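PDB 1B8Z: DNA-binding protein HU from Thermotoga maritima, which binds and wraps DNA as a histone-like protein, stabilising it against denaturation under extreme environmental conditions. Local coordinates for residues B[1-6]-B[23-28]; B[9-14]-B[19-24]. All blocks are in the same frame, centred on the assembly; numbering follows the deposited sequence.

Contact 1 (B[1-6]-B[23-28])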
loop_
_atom_site.group_PDB
_atom_site.type_symbol
_atom_site.label_atom_id
_atom_site.label_comp_id
_atom_site.label_asym_id
_atom_site.label_seq_id
_atom_site.Cartn_x
_atom_site.Cartn_y
_atom_site.Cartn_z
ATOM N N MET B 1 5.515 1.972 13.160
ATOM C CA MET B 1 5.882 3.049 12.187
ATOM C C MET B 1 4.631 3.791 11.743
ATOM O O MET B 1 3.600 3.117 11.609
ATOM C CB MET B 1 6.508 2.316 11.000
ATOM C CG MET B 1 6.633 2.998 9.673
ATOM S SD MET B 1 7.454 1.989 8.444
ATOM C CE MET B 1 8.481 0.868 9.354
ATOM N N ASN B 2 4.651 5.091 11.550
ATOM C CA ASN B 2 3.563 5.867 11.026
ATOM C C ASN B 2 3.884 6.248 9.569
ATOM O O ASN B 2 4.898 5.816 9.013
ATOM C CB ASN B 2 3.196 7.124 11.817
ATOM C CG ASN B 2 4.337 8.090 11.964
ATOM O OD1 ASN B 2 5.314 8.089 11.217
ATOM N ND2 ASN B 2 4.240 8.973 12.971
ATOM N N LYS B 3 2.968 6.976 8.954
ATOM C CA LYS B 3 3.095 7.326 7.531
ATOM C C LYS B 3 4.325 8.145 7.238
ATOM O O LYS B 3 5.037 7.887 6.255
ATOM C CB LYS B 3 1.848 8.117 7.114
ATOM C CG LYS B 3 1.857 8.400 5.600
ATOM C CD LYS B 3 0.555 9.158 5.321
ATOM C CE LYS B 3 0.459 9.480 3.832
ATOM N NZ LYS B 3 -0.766 10.330 3.614
ATOM N N LYS B 4 4.638 9.087 8.131
ATOM C CA LYS B 4 5.859 9.887 7.900
ATOM C C LYS B 4 7.094 9.012 7.897
ATOM O O LYS B 4 7.965 9.210 7.023
ATOM C CB LYS B 4 5.978 10.974 8.979
ATOM C CG LYS B 4 7.312 11.712 8.838
ATOM C CD LYS B 4 7.548 12.679 9.986
ATOM C CE LYS B 4 8.787 13.527 9.710
ATOM N NZ LYS B 4 8.557 14.955 10.074
ATOM N N GLU B 5 7.231 8.071 8.824
ATOM C CA GLU B 5 8.411 7.226 8.872
ATOM C C GLU B 5 8.457 6.316 7.635
ATOM O O GLU B 5 9.528 6.003 7.104
ATOM C CB GLU B 5 8.491 6.369 10.127
ATOM C CG GLU B 5 8.556 7.133 11.434
ATOM C CD GLU B 5 8.356 6.202 12.624
ATOM O OE1 GLU B 5 7.194 5.891 12.979
ATOM O OE2 GLU B 5 9.403 5.817 13.190
ATOM N N LEU B 6 7.280 5.823 7.228
ATOM C CA LEU B 6 7.214 5.006 6.003
ATOM C C LEU B 6 7.759 5.793 4.822
ATOM O O LEU B 6 8.589 5.247 4.059
ATOM C CB LEU B 6 5.758 4.553 5.775
ATOM C CG LEU B 6 5.469 3.818 4.453
ATOM C CD1 LEU B 6 6.256 2.528 4.386
ATOM C CD2 LEU B 6 3.961 3.547 4.347
ATOM N N LEU B 23 3.692 11.885 -2.878
ATOM C CA LEU B 23 2.718 11.991 -3.959
ATOM C C LEU B 23 2.295 10.605 -4.474
ATOM O O LEU B 23 1.101 10.308 -4.540
ATOM C CB LEU B 23 3.264 12.849 -5.103
ATOM C CG LEU B 23 2.454 12.783 -6.398
ATOM C CD1 LEU B 23 1.112 13.476 -6.249
ATOM C CD2 LEU B 23 3.233 13.351 -7.581
ATOM N N ILE B 24 3.332 9.766 -4.645
ATOM C CA ILE B 24 2.971 8.427 -5.186
ATOM C C ILE B 24 2.273 7.588 -4.140
ATOM O O ILE B 24 1.245 6.945 -4.444
ATOM C CB ILE B 24 4.204 7.759 -5.799
ATOM C CG1 ILE B 24 4.540 8.498 -7.107
ATOM C CG2 ILE B 24 3.910 6.296 -6.094
ATOM C CD1 ILE B 24 5.918 8.234 -7.642
ATOM N N LEU B 25 2.686 7.643 -2.869
ATOM C CA LEU B 25 1.983 6.893 -1.834
ATOM C C LEU B 25 0.547 7.357 -1.691
ATOM O O LEU B 25 -0.377 6.546 -1.672
ATOM C CB LEU B 25 2.726 7.075 -0.499
ATOM C CG LEU B 25 2.022 6.481 0.711
ATOM C CD1 LEU B 25 1.832 4.981 0.622
ATOM C CD2 LEU B 25 2.752 6.839 2.013
ATOM N N ASP B 26 0.356 8.696 -1.651
ATOM C CA ASP B 26 -1.033 9.187 -1.509
ATOM C C ASP B 26 -1.868 8.771 -2.732
ATOM O O ASP B 26 -3.055 8.440 -2.505
ATOM C CB ASP B 26 -0.999 10.702 -1.379
ATOM C CG ASP B 26 -0.606 11.166 0.016
ATOM O OD1 ASP B 26 -0.583 10.359 0.954
ATOM O OD2 ASP B 26 -0.363 12.388 0.143
ATOM N N THR B 27 -1.289 8.792 -3.907
ATOM C CA THR B 27 -2.055 8.407 -5.113
ATOM C C THR B 27 -2.374 6.916 -5.111
ATOM O O THR B 27 -3.492 6.521 -5.471
ATOM C CB THR B 27 -1.276 8.825 -6.351
ATOM O OG1 THR B 27 -1.015 10.247 -6.263
ATOM C CG2 THR B 27 -2.130 8.592 -7.596
ATOM N N ILE B 28 -1.436 6.081 -4.641
ATOM C CA ILE B 28 -1.738 4.672 -4.456
ATOM C C ILE B 28 -2.900 4.499 -3.478
ATOM O O ILE B 28 -3.849 3.763 -3.763
ATOM C CB ILE B 28 -0.496 3.909 -3.914
ATOM C CG1 ILE B 28 0.555 3.840 -5.014
ATOM C CG2 ILE B 28 -0.914 2.506 -3.446
ATOM C CD1 ILE B 28 1.930 3.506 -4.410
#
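The helical hairpin that opens the HU fold, helix 3-14 laid against helix 18-37, is joined near its open end by Lys-3 reaching across to Leu-25 and Asp-26. Lys-3 sits in the first turn of helix 3-14 with CG turned opposite its own N (chi1 -175°), and the chain runs fully extended from there, which carries NZ over to the second helix. NZ donates to Asp-26 OD1 at 2.7 Å in a salt bridge, and OD1 receives it on its syn lone pair, the side of OD2. The lysine chain and the aspartate side chain meet at about a right angle. Asp-26 OD2 has a second cationic partner in Lys-22, so the carboxylate is shared between two ammonium groups, which would probably keep it ionised.

Next to the salt bridge the hairpin begins its apolar seam. Leu-25 CD2 packs against the methylene chain of Lys-3, which crosses it at a slant, 3.9 Å from CE and 4.0 Å from CG, and also faces Leu-6 CD2 at 4.2 Å. Leu-25 packs further onto Ile-7, while Leu-6 touches Thr-31 of the second subunit, so the seam runs on into the dimer interface. Cutting Lys-3 back to an alanine would probably leave Asp-26 OD1 without its charged mate, with Lys-22 still on OD2, and strip the methylene cover from Leu-25 CD2.

The helix that carries Lys-3 starts with a capping box. Asn-2, the N-cap, accepts a bond from Glu-5 N on OD1 (3.1 Å), with the donor nearly in line with the C=O bond at 166°. In return Asn-2 N donates to Glu-5 OE1 at 3.0 Å, reaching that oxygen on its anti side and 28° out of the carboxylate plane.

Contact 2 (B[9-14]-B[19-24])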
loop_
_atom_site.group_PDB
_atom_site.type_symbol
_atom_site.label_atom_id
_atom_site.label_comp_id
_atom_site.label_asym_id
_atom_site.label_seq_id
_atom_site.Cartn_x
_atom_site.Cartn_y
_atom_site.Cartn_z
ATOM N N ARG B 9 11.650 6.111 5.039
ATOM C CA ARG B 9 12.338 4.859 4.788
ATOM C C ARG B 9 12.290 4.546 3.289
ATOM O O ARG B 9 13.298 4.114 2.725
ATOM C CB ARG B 9 11.745 3.674 5.540
ATOM C CG ARG B 9 11.866 3.818 7.060
ATOM C CD ARG B 9 11.495 2.504 7.735
ATOM N NE ARG B 9 11.687 2.602 9.186
ATOM C CZ ARG B 9 12.768 2.159 9.821
ATOM N NH1 ARG B 9 13.760 1.586 9.149
ATOM N NH2 ARG B 9 12.854 2.290 11.143
ATOM N N VAL B 10 11.103 4.728 2.695
ATOM C CA VAL B 10 11.033 4.428 1.256
ATOM C C VAL B 10 11.872 5.394 0.461
ATOM O O VAL B 10 12.533 4.980 -0.524
ATOM C CB VAL B 10 9.535 4.476 0.828
ATOM C CG1 VAL B 10 9.398 4.470 -0.698
ATOM C CG2 VAL B 10 8.814 3.322 1.481
ATOM N N ALA B 11 11.887 6.679 0.772
ATOM C CA ALA B 11 12.671 7.671 0.030
ATOM C C ALA B 11 14.157 7.300 0.130
ATOM O O ALA B 11 14.835 7.396 -0.904
ATOM C CB ALA B 11 12.465 9.054 0.633
ATOM N N LYS B 12 14.596 6.814 1.281
ATOM C CA LYS B 12 16.033 6.469 1.392
ATOM C C LYS B 12 16.360 5.252 0.557
ATOM O O LYS B 12 17.340 5.228 -0.240
ATOM C CB LYS B 12 16.411 6.226 2.864
ATOM C CG LYS B 12 17.897 5.859 3.010
ATOM C CD LYS B 12 18.227 5.378 4.413
ATOM C CE LYS B 12 19.710 5.030 4.534
ATOM N NZ LYS B 12 20.191 5.198 5.935
ATOM N N LYS B 13 15.516 4.229 0.627
ATOM C CA LYS B 13 15.775 2.976 -0.079
ATOM C C LYS B 13 15.719 3.158 -1.591
ATOM O O LYS B 13 16.535 2.553 -2.313
ATOM C CB LYS B 13 14.792 1.882 0.291
ATOM C CG LYS B 13 14.881 1.345 1.714
ATOM C CD LYS B 13 13.827 0.259 1.837
ATOM C CE LYS B 13 13.612 -0.204 3.265
ATOM N NZ LYS B 13 12.766 -1.428 3.277
ATOM N N ALA B 14 14.748 3.937 -2.068
ATOM C CA ALA B 14 14.625 4.095 -3.513
ATOM C C ALA B 14 15.495 5.208 -4.051
ATOM O O ALA B 14 15.536 5.413 -5.268
ATOM C CB ALA B 14 13.167 4.414 -3.809
ATOM N N LYS B 19 9.094 14.251 -1.311
ATOM C CA LYS B 19 7.892 14.799 -1.892
ATOM C C LYS B 19 7.332 13.898 -2.994
ATOM O O LYS B 19 6.112 13.805 -3.101
ATOM C CB LYS B 19 8.097 16.222 -2.416
ATOM C CG LYS B 19 9.040 16.328 -3.597
ATOM C CD LYS B 19 9.179 17.761 -4.094
ATOM C CE LYS B 19 10.260 17.853 -5.164
ATOM N NZ LYS B 19 10.805 19.231 -5.312
ATOM N N ASP B 20 8.198 13.218 -3.748
ATOM C CA ASP B 20 7.715 12.340 -4.812
ATOM C C ASP B 20 7.158 11.049 -4.209
ATOM O O ASP B 20 6.141 10.552 -4.688
ATOM C CB ASP B 20 8.841 12.013 -5.794
ATOM C CG ASP B 20 9.249 13.270 -6.560
ATOM O OD1 ASP B 20 8.408 14.166 -6.739
ATOM O OD2 ASP B 20 10.411 13.317 -7.000
ATOM N N VAL B 21 7.807 10.551 -3.161
ATOM C CA VAL B 21 7.309 9.357 -2.471
ATOM C C VAL B 21 5.938 9.670 -1.877
ATOM O O VAL B 21 5.027 8.854 -2.013
ATOM C CB VAL B 21 8.277 8.877 -1.384
ATOM C CG1 VAL B 21 7.641 7.763 -0.573
ATOM C CG2 VAL B 21 9.578 8.407 -2.045
ATOM N N LYS B 22 5.805 10.845 -1.228
ATOM C CA LYS B 22 4.485 11.172 -0.666
ATOM C C LYS B 22 3.412 11.287 -1.729
ATOM O O LYS B 22 2.296 10.743 -1.548
ATOM C CB LYS B 22 4.586 12.497 0.116
ATOM C CG LYS B 22 3.241 12.809 0.783
ATOM C CD LYS B 22 3.463 13.648 2.031
ATOM C CE LYS B 22 2.220 14.436 2.396
ATOM N NZ LYS B 22 0.945 13.736 2.120
ATOM N N LEU B 23 3.692 11.885 -2.878
ATOM C CA LEU B 23 2.718 11.991 -3.959
ATOM C C LEU B 23 2.295 10.605 -4.474
ATOM O O LEU B 23 1.101 10.308 -4.540
ATOM C CB LEU B 23 3.264 12.849 -5.103
ATOM C CG LEU B 23 2.454 12.783 -6.398
ATOM C CD1 LEU B 23 1.112 13.476 -6.249
ATOM C CD2 LEU B 23 3.233 13.351 -7.581
ATOM N N ILE B 24 3.332 9.766 -4.645
ATOM C CA ILE B 24 2.971 8.427 -5.186
ATOM C C ILE B 24 2.273 7.588 -4.140
ATOM O O ILE B 24 1.245 6.945 -4.444
ATOM C CB ILE B 24 4.204 7.759 -5.799
ATOM C CG1 ILE B 24 4.540 8.498 -7.107
ATOM C CG2 ILE B 24 3.910 6.296 -6.094
ATOM C CD1 ILE B 24 5.918 8.234 -7.642
#
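Val-21 supplies both apolar contacts here, one from each of its methyl groups, at the turn end of the helical hairpin. CG1 stands anti to the backbone N (chi1 172°) and meets Val-10 CG1 at 3.7 Å, methyl to methyl, with Val-10 CB slightly farther off at 4.0 Å. CG2, the branch beside the backbone N, goes to the neighbouring residue instead: it lies 3.8 Å from Ala-11 CA and 4.0 Å from Ala-11 CB. One valine thus spans two consecutive residues of helix 3-14. With only a methyl at Ala-11, Val-21 can press right up to the backbone there.

Around these methyls the packing continues onto Ile-7 and Ala-16 from Val-21, and onto Thr-31 of the second subunit from Val-10.

The charged group nearby serves the dimer: Lys-13 NZ forms a salt bridge with Glu-34 of the second subunit and a hydrogen bond with Thr-31 of the same subunit. Between 9-14 and 19-24 themselves the contact is purely apolar, so between these segments the fit rests on the shape of the methyl groups and on burial of apolar surface, not on directional bonds.

How the contacts relate
Contacts 1 and 2 are successive levels of one hairpin, both formed between helix 3-14 and helix 18-37, with centres about 8 Å apart. Contact 2 sits near the connecting turn, where the CA atoms of Ala-11 and Val-21 approach to 6.2 Å; by contact 1 the nearest pair, Lys-3 CA and Leu-25 CA, is 9.4 Å apart, and longer side chains cover the distance. Lys-22, from 19-24, links the levels: its NZ comes within 4.1 Å of Lys-3 NZ, like charges probably tolerated because Asp-26 is their shared counter-charge. Met-1 CE also packs on Arg-9 NE at 3.6 Å. Both contacts adjoin the second subunit, where Ile-24, common to 23-28 and 19-24, meets its counterpart.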